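Local coordinates for fucolectin-related protein (Streptococcus pneumoniae, PDB 2J22) that probably binds fucose-containing carbohydrates such as blood group antigens, as a calcium-bearing fucose-binding module of a pneumococcal virulence factor, at residues 15-20 and 139-144; 87-92 and 104-109. All coordinates share one frame; numbering follows the deposited sequence.

Overall arrangement
Two contacts lie on opposite sides of the centre of this all-beta module, their centres about 18 Å apart and without touching. Interaction 1 (15-20 with 139-144) is the more buried: a turn between strands 13-14 and 20-23 rests on strand 139-146, near one end of which calcium is bound. Its two segments meet over little surface, through a methyl group, apolar side chains and one weak backbone bond. Interaction 2 (87-92 with 104-109) is a beta hairpin at the edge of the other sheet, partly exposed, with antiparallel backbone pairing interrupted by a G1 bulge; an apolar face turns inward and the other face carries a histidine and an aspartate that are hydrogen-bonded to each other. Strand 67-77 touches side chains of both contacts.

Interaction 1: residues 15-20 and 139-144; sequences IALTKE and LAEVEV. With CA (calcium ion), chain B.
Leu17 and Glu141 meet in an unusual way: the methyl CD2 of Leu17 lies 4.1 Å from OE2 of Glu141, a carboxylate whose other oxygen, OE1, binds calcium at 2.6 Å. The Glu141 chain bends at chi2 (83°), which brings its carboxylate round to the metal, and the Leu17 side chain crosses it at about a right angle. Gly38 N donates to OE2, so both carboxylate oxygens are engaged. Ala140 O binds the calcium at 2.2 Å, and Leu34, Asp37, Asn39 and Ser48 complete the site. Farther along strand 139-146, Val142 O is met by Ala16 CB at 3.5 Å, and Val144 CG2 by Ala16 CB at 4.1 Å. A weak, bent hydrogen bond runs from Ile15 N to Val144 O (2.8 Å, 127° at the hydrogen); Ile15 CG1 lies 3.3 Å from the same oxygen. The type II turn Ala16-Lys19 is closed by Lys19 N to Ala16 O, and Lys19 NZ reaches back to Ile15 O at 2.8 Å. Ala140 and Glu141 form a classic beta bulge opposite Tyr76 of strand 67-77, whose Leu70 and Leu73 touch Val144 and Val142, while Ile62 of strand 59-64 packs against Ala16.

Interaction 2: residues 87-92 and 104-109; sequences SNFDII and QHIDSL
His105 reaches across the hairpin to Asp90, Phe89 and Asn88, its CG anti to the backbone N (chi1 -173°). His105 CB lies 3.4 Å from Asp90 OD1, with CG almost as near; His105 ND1 donates to Asp90 OD1 at 2.7 Å, from above the carboxylate plane. Phe89 O sits over one ring face, 4.2 Å from His105 CD2, and at the ring edge His105 CE1 is 3.0 Å from Asn88 OD1. A water donating to Asn88 OD1 and Asp107 OD1 lies near the tip, His105 NE2, too close to be trusted; Asn88 ND2 is hydrogen-bonded to Ser132 OG. On the other face of the hairpin, Ile106 CB stands over the Phe89 ring, 3.6 Å from its centroid, a CH-pi contact, and Leu109 CD1 touches the ring edge. Ile91 CD1 extends this apolar side to Ile106 CG1 at 4.1 Å. Pairs of backbone bonds join Phe89 with Ile106 and Ile91 with Gln104. Asn88 and Phe89 face Ile106 as a G1 bulge, where Asn88 N turns to Asp107 O at 2.6 Å. Asp90 OD2 is salt-bridged to Arg131; between this cation and the imidazole, the buried carboxylate is probably kept ionised, and would limit rotation of the His105 ring.

Interaction 1: residues 15-20 and 139-144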
loop_
_atom_site.group_PDB
_atom_site.type_symbol
_atom_site.label_atom_id
_atom_site.label_comp_id
_atom_site.label_asym_id
_atom_site.label_seq_id
_atom_site.Cartn_x
_atom_site.Cartn_y
_atom_site.Cartn_z
ATOM N N ILE A 15 -0.818 -6.592 11.310
ATOM C CA ILE A 15 0.561 -6.293 11.707
ATOM C C ILE A 15 1.209 -5.167 10.926
ATOM O O ILE A 15 2.332 -4.782 11.256
ATOM C CB ILE A 15 1.448 -7.542 11.609
ATOM C CG1 ILE A 15 1.438 -8.051 10.166
ATOM C CG2 ILE A 15 1.004 -8.563 12.650
ATOM C CD1 ILE A 15 2.742 -8.872 9.833
ATOM N N ALA A 16 0.538 -4.596 9.925
ATOM C CA ALA A 16 1.097 -3.383 9.268
ATOM C C ALA A 16 1.357 -2.217 10.226
ATOM O O ALA A 16 2.285 -1.402 10.009
ATOM C CB ALA A 16 0.169 -2.909 8.114
ATOM N N LEU A 17 0.481 -2.070 11.223
ATOM C CA LEU A 17 0.488 -0.892 12.095
ATOM C C LEU A 17 1.882 -0.516 12.608
ATOM O O LEU A 17 2.553 -1.309 13.300
ATOM C CB LEU A 17 -0.479 -1.063 13.268
ATOM C CG LEU A 17 -1.926 -1.257 12.795
ATOM C CD1 LEU A 17 -2.835 -1.822 13.906
ATOM C CD2 LEU A 17 -2.425 0.090 12.289
ATOM N N THR A 18 2.315 0.679 12.214
ATOM C CA THR A 18 3.589 1.284 12.654
ATOM C C THR A 18 4.858 0.554 12.177
ATOM O O THR A 18 5.975 0.902 12.600
ATOM C CB THR A 18 3.636 1.453 14.197
ATOM O OG1 THR A 18 4.049 0.203 14.783
ATOM C CG2 THR A 18 2.268 1.700 14.790
ATOM N N LYS A 19 4.703 -0.433 11.286
ATOM C CA LYS A 19 5.878 -1.018 10.625
ATOM C C LYS A 19 6.621 0.076 9.901
ATOM O O LYS A 19 6.077 1.169 9.690
ATOM C CB LYS A 19 5.473 -2.094 9.626
ATOM C CG LYS A 19 4.935 -3.345 10.297
ATOM C CD LYS A 19 6.045 -4.032 11.076
ATOM C CE LYS A 19 5.570 -5.380 11.650
ATOM N NZ LYS A 19 4.607 -5.210 12.789
ATOM N N GLU A 20 7.862 -0.183 9.535
ATOM C CA GLU A 20 8.634 0.823 8.814
ATOM C C GLU A 20 8.132 0.919 7.385
ATOM O O GLU A 20 8.013 -0.121 6.693
ATOM C CB GLU A 20 10.124 0.458 8.811
ATOM C CG GLU A 20 10.843 0.903 10.086
ATOM C CD GLU A 20 12.167 0.162 10.275
ATOM O OE1 GLU A 20 12.161 -1.103 10.174
ATOM O OE2 GLU A 20 13.216 0.836 10.513
ATOM N N LEU A 139 -2.322 6.643 -0.743
ATOM C CA LEU A 139 -2.978 5.562 -0.013
ATOM C C LEU A 139 -3.519 6.062 1.330
ATOM O O LEU A 139 -2.782 6.565 2.151
ATOM C CB LEU A 139 -1.947 4.419 0.175
ATOM C CG LEU A 139 -1.159 3.881 -1.053
ATOM C CD1 LEU A 139 0.002 2.980 -0.810
ATOM C CD2 LEU A 139 -2.148 2.914 -1.679
ATOM N N ALA A 140 -4.786 5.838 1.629
ATOM C CA ALA A 140 -5.320 6.110 2.971
ATOM C C ALA A 140 -4.854 5.092 4.019
ATOM O O ALA A 140 -4.594 5.457 5.188
ATOM C CB ALA A 140 -6.875 6.114 2.953
ATOM N N GLU A 141 -4.814 3.807 3.634
ATOM C CA GLU A 141 -4.402 2.749 4.507
ATOM C C GLU A 141 -4.076 1.455 3.719
ATOM O O GLU A 141 -4.738 1.062 2.713
ATOM C CB GLU A 141 -5.453 2.519 5.644
ATOM C CG GLU A 141 -4.970 1.661 6.797
ATOM C CD GLU A 141 -4.167 2.450 7.825
ATOM O OE1 GLU A 141 -3.908 3.635 7.615
ATOM O OE2 GLU A 141 -3.817 1.844 8.852
ATOM N N VAL A 142 -3.040 0.794 4.183
ATOM C CA VAL A 142 -2.681 -0.552 3.666
ATOM C C VAL A 142 -2.649 -1.444 4.913
ATOM O O VAL A 142 -1.890 -1.223 5.808
ATOM C CB VAL A 142 -1.265 -0.567 2.947
ATOM C CG1 VAL A 142 -0.811 -2.002 2.555
ATOM C CG2 VAL A 142 -1.205 0.396 1.733
ATOM N N GLU A 143 -3.517 -2.411 5.004
ATOM C CA GLU A 143 -3.553 -3.319 6.145
ATOM C C GLU A 143 -3.067 -4.721 5.740
ATOM O O GLU A 143 -3.462 -5.262 4.696
ATOM C CB GLU A 143 -4.987 -3.362 6.682
ATOM C CG GLU A 143 -5.510 -1.967 7.093
ATOM C CD GLU A 143 -6.931 -2.013 7.620
ATOM O OE1 GLU A 143 -7.617 -2.977 7.293
ATOM O OE2 GLU A 143 -7.320 -1.110 8.396
ATOM N N VAL A 144 -2.220 -5.294 6.584
ATOM C CA VAL A 144 -1.620 -6.621 6.344
ATOM C C VAL A 144 -1.920 -7.542 7.558
ATOM O O VAL A 144 -1.384 -7.358 8.654
ATOM C CB VAL A 144 -0.105 -6.569 6.100
ATOM C CG1 VAL A 144 0.478 -7.986 5.793
ATOM C CG2 VAL A 144 0.278 -5.543 4.967
HETATM CA CA CA B . -4.219 6.166 7.238
#

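Interaction 2: residues 87-92 and 104-109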
loop_
_atom_site.group_PDB
_atom_site.type_symbol
_atom_site.label_atom_id
_atom_site.label_comp_id
_atom_site.label_asym_id
_atom_site.label_seq_id
_atom_site.Cartn_x
_atom_site.Cartn_y
_atom_site.Cartn_z
ATOM N N SER A 87 -4.920 3.174 -9.828
ATOM C CA SER A 87 -5.440 2.305 -10.899
ATOM C C SER A 87 -4.234 1.844 -11.704
ATOM O O SER A 87 -3.181 2.474 -11.626
ATOM C CB SER A 87 -6.371 3.099 -11.809
ATOM O OG SER A 87 -5.655 4.089 -12.540
ATOM N N ASN A 88 -4.378 0.769 -12.479
ATOM C CA ASN A 88 -3.273 0.241 -13.312
ATOM C C ASN A 88 -2.018 0.110 -12.498
ATOM O O ASN A 88 -1.001 0.772 -12.795
ATOM C CB ASN A 88 -3.034 1.157 -14.540
ATOM C CG ASN A 88 -1.912 0.644 -15.474
ATOM O OD1 ASN A 88 -1.559 -0.553 -15.464
ATOM N ND2 ASN A 88 -1.338 1.550 -16.270
ATOM N N PHE A 89 -2.080 -0.727 -11.455
ATOM C CA PHE A 89 -0.957 -0.818 -10.539
ATOM C C PHE A 89 -0.539 -2.225 -10.218
ATOM O O PHE A 89 -1.267 -3.154 -10.431
ATOM C CB PHE A 89 -1.147 0.060 -9.248
ATOM C CG PHE A 89 -2.234 -0.406 -8.330
ATOM C CD1 PHE A 89 -1.954 -1.288 -7.282
ATOM C CD2 PHE A 89 -3.558 0.053 -8.497
ATOM C CE1 PHE A 89 -3.002 -1.750 -6.367
ATOM C CE2 PHE A 89 -4.557 -0.348 -7.649
ATOM C CZ PHE A 89 -4.315 -1.241 -6.565
ATOM N N ASP A 90 0.673 -2.384 -9.676
ATOM C CA ASP A 90 1.084 -3.684 -9.220
ATOM C C ASP A 90 1.269 -3.716 -7.715
ATOM O O ASP A 90 1.760 -2.728 -7.101
ATOM C CB ASP A 90 2.417 -4.052 -9.863
ATOM C CG ASP A 90 2.292 -4.347 -11.319
ATOM O OD1 ASP A 90 1.279 -4.995 -11.759
ATOM O OD2 ASP A 90 3.173 -3.969 -12.092
ATOM N N ILE A 91 0.887 -4.854 -7.147
ATOM C CA ILE A 91 1.210 -5.232 -5.765
ATOM C C ILE A 91 2.286 -6.299 -5.900
ATOM O O ILE A 91 2.055 -7.310 -6.581
ATOM C CB ILE A 91 -0.048 -5.830 -5.066
ATOM C CG1 ILE A 91 -1.193 -4.814 -5.062
ATOM C CG2 ILE A 91 0.301 -6.412 -3.665
ATOM C CD1 ILE A 91 -2.510 -5.323 -4.529
ATOM N N ILE A 92 3.438 -6.082 -5.247
ATOM C CA ILE A 92 4.561 -6.983 -5.326
ATOM C C ILE A 92 4.975 -7.368 -3.922
ATOM O O ILE A 92 5.229 -6.490 -3.100
ATOM C CB ILE A 92 5.806 -6.318 -6.025
ATOM C CG1 ILE A 92 5.405 -5.454 -7.238
ATOM C CG2 ILE A 92 6.729 -7.422 -6.502
ATOM C CD1 ILE A 92 6.427 -4.402 -7.666
ATOM N N GLN A 104 0.708 -9.089 -8.272
ATOM C CA GLN A 104 -0.642 -8.983 -8.821
ATOM C C GLN A 104 -0.931 -7.609 -9.434
ATOM O O GLN A 104 -0.669 -6.549 -8.826
ATOM C CB GLN A 104 -1.684 -9.355 -7.771
ATOM C CG GLN A 104 -2.996 -8.675 -7.905
ATOM C CD GLN A 104 -4.139 -9.594 -8.245
ATOM O OE1 GLN A 104 -5.000 -9.864 -7.392
ATOM N NE2 GLN A 104 -4.180 -10.061 -9.499
ATOM N N HIS A 105 -1.500 -7.628 -10.629
ATOM C CA HIS A 105 -1.783 -6.397 -11.318
ATOM C C HIS A 105 -3.210 -5.987 -11.074
ATOM O O HIS A 105 -4.106 -6.831 -11.158
ATOM C CB HIS A 105 -1.588 -6.525 -12.814
ATOM C CG HIS A 105 -1.723 -5.213 -13.494
ATOM N ND1 HIS A 105 -0.693 -4.312 -13.536
ATOM C CD2 HIS A 105 -2.794 -4.586 -14.024
ATOM C CE1 HIS A 105 -1.098 -3.216 -14.158
ATOM N NE2 HIS A 105 -2.373 -3.354 -14.453
ATOM N N ILE A 106 -3.423 -4.700 -10.786
ATOM C CA ILE A 106 -4.764 -4.167 -10.566
ATOM C C ILE A 106 -5.122 -3.117 -11.615
ATOM O O ILE A 106 -4.414 -2.148 -11.825
ATOM C CB ILE A 106 -4.941 -3.596 -9.110
ATOM C CG1 ILE A 106 -4.527 -4.627 -8.032
ATOM C CG2 ILE A 106 -6.382 -3.004 -8.892
ATOM C CD1 ILE A 106 -5.526 -5.824 -7.831
ATOM N N ASP A 107 -6.256 -3.314 -12.277
ATOM C CA ASP A 107 -6.678 -2.400 -13.320
ATOM C C ASP A 107 -7.288 -1.170 -12.660
ATOM O O ASP A 107 -6.849 -0.045 -12.904
ATOM C CB ASP A 107 -7.678 -3.092 -14.277
ATOM C CG ASP A 107 -7.074 -4.337 -14.987
ATOM O OD1 ASP A 107 -5.921 -4.286 -15.488
ATOM O OD2 ASP A 107 -7.692 -5.426 -15.094
ATOM N N SER A 108 -8.278 -1.384 -11.800
ATOM C CA SER A 108 -8.913 -0.278 -11.099
ATOM C C SER A 108 -9.688 -0.758 -9.875
ATOM O O SER A 108 -9.976 -1.947 -9.723
ATOM C CB SER A 108 -9.827 0.536 -12.040
ATOM O OG SER A 108 -10.990 -0.201 -12.381
ATOM N N LEU A 109 -9.991 0.194 -8.996
ATOM C CA LEU A 109 -10.829 -0.050 -7.833
ATOM C C LEU A 109 -12.219 0.439 -8.197
ATOM O O LEU A 109 -12.366 1.486 -8.833
ATOM C CB LEU A 109 -10.330 0.774 -6.651
ATOM C CG LEU A 109 -9.394 0.115 -5.665
ATOM C CD1 LEU A 109 -8.099 -0.288 -6.315
ATOM C CD2 LEU A 109 -9.122 1.072 -4.488
HETATM O O HOH W 1 -4.042 -2.188 -15.786
#